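Kunitz-type serine protease inhibitor homolog calcicludine (Dendroaspis angusticeps, PDB 5YV7) probably blocks L-type calcium channels as a Kunitz-type snake toxin related to serine protease inhibitors. Local coordinates at residues W5-P10 and N45-I50. Sequence-based numbering, arbitrary orientation.
Sequences WYCKEP and NRFQTI
Cys7 and Asn45 bring the two backbones closest, CA to CA 5.3 Å, where a turn with helical backbone angles at residues 5-7 meets the irregular stretch from Asn45 that leads to helix 50-58. The turn is closed by a backbone bond from Lys8 N to Trp5 O, and Asn45 turns its side chain toward it. With CG anti to the backbone N (chi1 -164°), the amide reaches past the carbonyl of Tyr6. Tyr6 O lies 3.1 Å from Asn45 CB. Beyond it, Asn45 ND2 donates to Glu9 O at 2.8 Å, nearly straight (169° at the hydrogen). Glu9 O lies in the plane of the Asn45 amide, while ND2 sits somewhat out of the plane of the Glu9 carbonyl and meets it at 149°. Cys7 O also comes near ND2, but at a poor angle for a bond. The other end of the amide is used as well: Asn45 OD1 accepts from Phe25 N of strand 20-26, so one buried side chain ties the N-terminal turn to the hairpin and its flat group is held at both ends. Beside the amide, Glu9 and Asn45 touch CB to CB, while the carboxylate of Glu9 bends away. Farther along, the side chains of Phe47 and Tyr6 cross at about a right angle and their rings touch at the edges, Phe47 CZ lying 4.1 Å from Tyr6 CE1. Cys7 SG approaches the tip of the Phe47 ring obliquely, 4.4 Å from CZ, and its disulfide to Cys57 carries the packing onto helix 50-58, where Phe47 also touches Cys53 and Cys57. A short N-terminal turn, disulfide-linked to the C-terminal helix and joined to the central hairpin through a buried asparagine, is the architecture of the Kunitz/BPTI fold.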
ATOM      1  N   TRP A   5       7.307  -0.026  -9.283  1.00 37.00           N
ATOM      2  CA  TRP A   5       6.220   0.773  -9.847  1.00 38.29           C
ATOM      3  C   TRP A   5       4.969   0.725  -8.975  1.00 41.77           C
ATOM      4  O   TRP A   5       4.268   1.735  -8.818  1.00 39.67           O
ATOM      5  CB  TRP A   5       5.891   0.293 -11.264  1.00 36.82           C
ATOM      6  CG  TRP A   5       5.226  -1.065 -11.282  1.00 38.67           C
ATOM      7  CD1 TRP A   5       5.848  -2.285 -11.291  1.00 37.37           C
ATOM      8  CD2 TRP A   5       3.815  -1.337 -11.249  1.00 35.12           C
ATOM      9  NE1 TRP A   5       4.916  -3.293 -11.274  1.00 38.04           N
ATOM     10  CE2 TRP A   5       3.660  -2.741 -11.249  1.00 38.64           C
ATOM     11  CE3 TRP A   5       2.670  -0.531 -11.218  1.00 39.08           C
ATOM     12  CZ2 TRP A   5       2.396  -3.361 -11.227  1.00 39.91           C
ATOM     13  CZ3 TRP A   5       1.401  -1.152 -11.196  1.00 37.17           C
ATOM     14  CH2 TRP A   5       1.283  -2.550 -11.194  1.00 33.25           C
ATOM     15  N   TYR A   6       4.654  -0.443  -8.413  1.00 41.24           N
ATOM     16  CA  TYR A   6       3.398  -0.564  -7.694  1.00 40.71           C
ATOM     17  C   TYR A   6       3.397   0.252  -6.410  1.00 42.04           C
ATOM     18  O   TYR A   6       2.318   0.618  -5.930  1.00 41.87           O
ATOM     19  CB  TYR A   6       3.086  -2.026  -7.399  1.00 39.89           C
ATOM     20  CG  TYR A   6       4.212  -2.830  -6.798  1.00 41.24           C
ATOM     21  CD1 TYR A   6       4.370  -2.914  -5.422  1.00 40.96           C
ATOM     22  CD2 TYR A   6       5.094  -3.542  -7.608  1.00 39.72           C
ATOM     23  CE1 TYR A   6       5.387  -3.666  -4.864  1.00 39.61           C
ATOM     24  CE2 TYR A   6       6.109  -4.301  -7.062  1.00 37.17           C
ATOM     25  CZ  TYR A   6       6.253  -4.361  -5.687  1.00 42.45           C
ATOM     26  OH  TYR A   6       7.266  -5.112  -5.126  1.00 42.56           O
ATOM     27  N   CYS A   7       4.577   0.572  -5.870  1.00 38.22           N
ATOM     28  CA  CYS A   7       4.673   1.438  -4.702  1.00 39.79           C
ATOM     29  C   CYS A   7       4.349   2.891  -5.022  1.00 39.22           C
ATOM     30  O   CYS A   7       4.178   3.692  -4.096  1.00 39.82           O
ATOM     31  CB  CYS A   7       6.074   1.330  -4.094  1.00 38.07           C
ATOM     32  SG  CYS A   7       6.487  -0.355  -3.596  1.00 43.57           S
ATOM     33  N   LYS A   8       4.261   3.250  -6.299  1.00 39.65           N
ATOM     34  CA  LYS A   8       3.951   4.612  -6.705  1.00 42.73           C
ATOM     35  C   LYS A   8       2.490   4.797  -7.092  1.00 42.25           C
ATOM     36  O   LYS A   8       2.090   5.915  -7.427  1.00 44.28           O
ATOM     37  CB  LYS A   8       4.837   5.030  -7.881  1.00 41.95           C
ATOM     38  CG  LYS A   8       6.222   5.533  -7.517  1.00 51.02           C
ATOM     39  CD  LYS A   8       7.246   5.151  -8.593  1.00 45.16           C
ATOM     40  CE  LYS A   8       7.915   6.347  -9.255  1.00 51.40           C
ATOM     41  NZ  LYS A   8       9.035   5.894 -10.181  1.00 49.47           N
ATOM     42  N   GLU A   9       1.697   3.734  -7.074  1.00 39.97           N
ATOM     43  CA  GLU A   9       0.288   3.863  -7.395  1.00 41.86           C
ATOM     44  C   GLU A   9      -0.441   4.579  -6.260  1.00 41.53           C
ATOM     45  O   GLU A   9      -0.024   4.503  -5.103  1.00 42.90           O
ATOM     46  CB  GLU A   9      -0.325   2.490  -7.633  1.00 41.61           C
ATOM     47  CG  GLU A   9       0.265   1.764  -8.836  1.00 41.41           C
ATOM     48  CD  GLU A   9      -0.304   2.278 -10.137  1.00 45.49           C
ATOM     49  OE1 GLU A   9      -1.520   2.071 -10.373  1.00 54.24           O
ATOM     50  OE2 GLU A   9       0.457   2.896 -10.912  1.00 43.20           O
ATOM     51  N   PRO A  10      -1.502   5.318  -6.566  1.00 40.56           N
ATOM     52  CA  PRO A  10      -2.248   5.999  -5.498  1.00 37.81           C
ATOM     53  C   PRO A  10      -2.958   4.990  -4.604  1.00 41.20           C
ATOM     54  O   PRO A  10      -3.295   3.879  -5.024  1.00 38.32           O
ATOM     55  CB  PRO A  10      -3.255   6.867  -6.262  1.00 37.39           C
ATOM     56  CG  PRO A  10      -3.472   6.101  -7.564  1.00 36.48           C
ATOM     57  CD  PRO A  10      -2.108   5.527  -7.896  1.00 39.03           C
ATOM     58  N   ASN A  45      -0.690  -1.262  -4.711  1.00 40.08           N
ATOM     59  CA  ASN A  45      -0.073  -0.569  -3.582  1.00 37.67           C
ATOM     60  C   ASN A  45      -0.849  -0.885  -2.303  1.00 36.47           C
ATOM     61  O   ASN A  45      -1.522  -0.043  -1.715  1.00 39.00           O
ATOM     62  CB  ASN A  45      -0.003   0.931  -3.844  1.00 37.04           C
ATOM     63  CG  ASN A  45       0.955   1.634  -2.895  1.00 42.12           C
ATOM     64  OD1 ASN A  45       1.544   0.998  -2.018  1.00 41.67           O
ATOM     65  ND2 ASN A  45       1.115   2.942  -3.060  1.00 39.24           N
ATOM     66  N   ARG A  46      -0.742  -2.140  -1.876  1.00 37.93           N
ATOM     67  CA  ARG A  46      -1.439  -2.600  -0.678  1.00 39.04           C
ATOM     68  C   ARG A  46      -0.655  -3.749  -0.067  1.00 37.63           C
ATOM     69  O   ARG A  46      -0.249  -4.673  -0.773  1.00 40.88           O
ATOM     70  CB  ARG A  46      -2.882  -3.045  -0.978  1.00 35.55           C
ATOM     71  CG  ARG A  46      -3.596  -3.617   0.262  1.00 37.71           C
ATOM     72  CD  ARG A  46      -5.031  -4.082  -0.016  1.00 42.58           C
ATOM     73  NE  ARG A  46      -5.132  -5.253  -0.905  1.00 44.72           N
ATOM     74  CZ  ARG A  46      -5.441  -5.196  -2.211  1.00 51.88           C
ATOM     75  NH1 ARG A  46      -5.680  -4.021  -2.808  1.00 43.48           N
ATOM     76  NH2 ARG A  46      -5.510  -6.319  -2.931  1.00 51.45           N
ATOM     77  N   PHE A  47      -0.443  -3.694   1.238  1.00 38.36           N
ATOM     78  CA  PHE A  47       0.341  -4.713   1.914  1.00 39.50           C
ATOM     79  C   PHE A  47      -0.334  -5.080   3.224  1.00 42.82           C
ATOM     80  O   PHE A  47      -0.977  -4.246   3.869  1.00 42.13           O
ATOM     81  CB  PHE A  47       1.777  -4.225   2.127  1.00 39.94           C
ATOM     82  CG  PHE A  47       2.373  -3.636   0.898  1.00 40.20           C
ATOM     83  CD1 PHE A  47       2.964  -4.455  -0.057  1.00 40.85           C
ATOM     84  CD2 PHE A  47       2.288  -2.275   0.654  1.00 36.60           C
ATOM     85  CE1 PHE A  47       3.482  -3.927  -1.217  1.00 37.97           C
ATOM     86  CE2 PHE A  47       2.804  -1.740  -0.500  1.00 38.05           C
ATOM     87  CZ  PHE A  47       3.408  -2.568  -1.442  1.00 38.38           C
ATOM     88  N   GLN A  48      -0.208  -6.353   3.597  1.00 44.49           N
ATOM     89  CA  GLN A  48      -0.841  -6.811   4.824  1.00 48.09           C
ATOM     90  C   GLN A  48      -0.070  -6.367   6.061  1.00 46.33           C
ATOM     91  O   GLN A  48      -0.667  -6.161   7.119  1.00 48.91           O
ATOM     92  CB  GLN A  48      -0.992  -8.333   4.792  1.00 53.27           C
ATOM     93  CG  GLN A  48      -1.655  -8.921   6.036  1.00 57.71           C
ATOM     94  CD  GLN A  48      -3.073  -8.406   6.246  1.00 56.39           C
ATOM     95  OE1 GLN A  48      -3.814  -8.190   5.287  1.00 63.12           O
ATOM     96  NE2 GLN A  48      -3.454  -8.209   7.503  1.00 56.91           N
ATOM     97  N   THR A  49       1.239  -6.192   5.955  1.00 47.20           N
ATOM     98  CA  THR A  49       2.038  -5.772   7.093  1.00 49.19           C
ATOM     99  C   THR A  49       2.927  -4.617   6.679  1.00 44.82           C
ATOM    100  O   THR A  49       3.311  -4.501   5.509  1.00 43.08           O
ATOM    101  CB  THR A  49       2.910  -6.911   7.627  1.00 51.55           C
ATOM    102  OG1 THR A  49       3.810  -7.333   6.593  1.00 52.71           O
ATOM    103  CG2 THR A  49       2.050  -8.095   8.059  1.00 42.62           C
ATOM    104  N   ILE A  50       3.257  -3.762   7.648  1.00 41.03           N
ATOM    105  CA  ILE A  50       4.192  -2.688   7.351  1.00 41.58           C
ATOM    106  C   ILE A  50       5.552  -3.254   6.940  1.00 47.25           C
ATOM    107  O   ILE A  50       6.253  -2.663   6.105  1.00 45.69           O
ATOM    108  CB  ILE A  50       4.304  -1.722   8.543  1.00 44.31           C
ATOM    109  CG1 ILE A  50       4.906  -0.397   8.066  1.00 42.78           C
ATOM    110  CG2 ILE A  50       5.122  -2.345   9.672  1.00 41.23           C
ATOM    111  CD1 ILE A  50       4.993   0.677   9.126  1.00 41.14           C
TER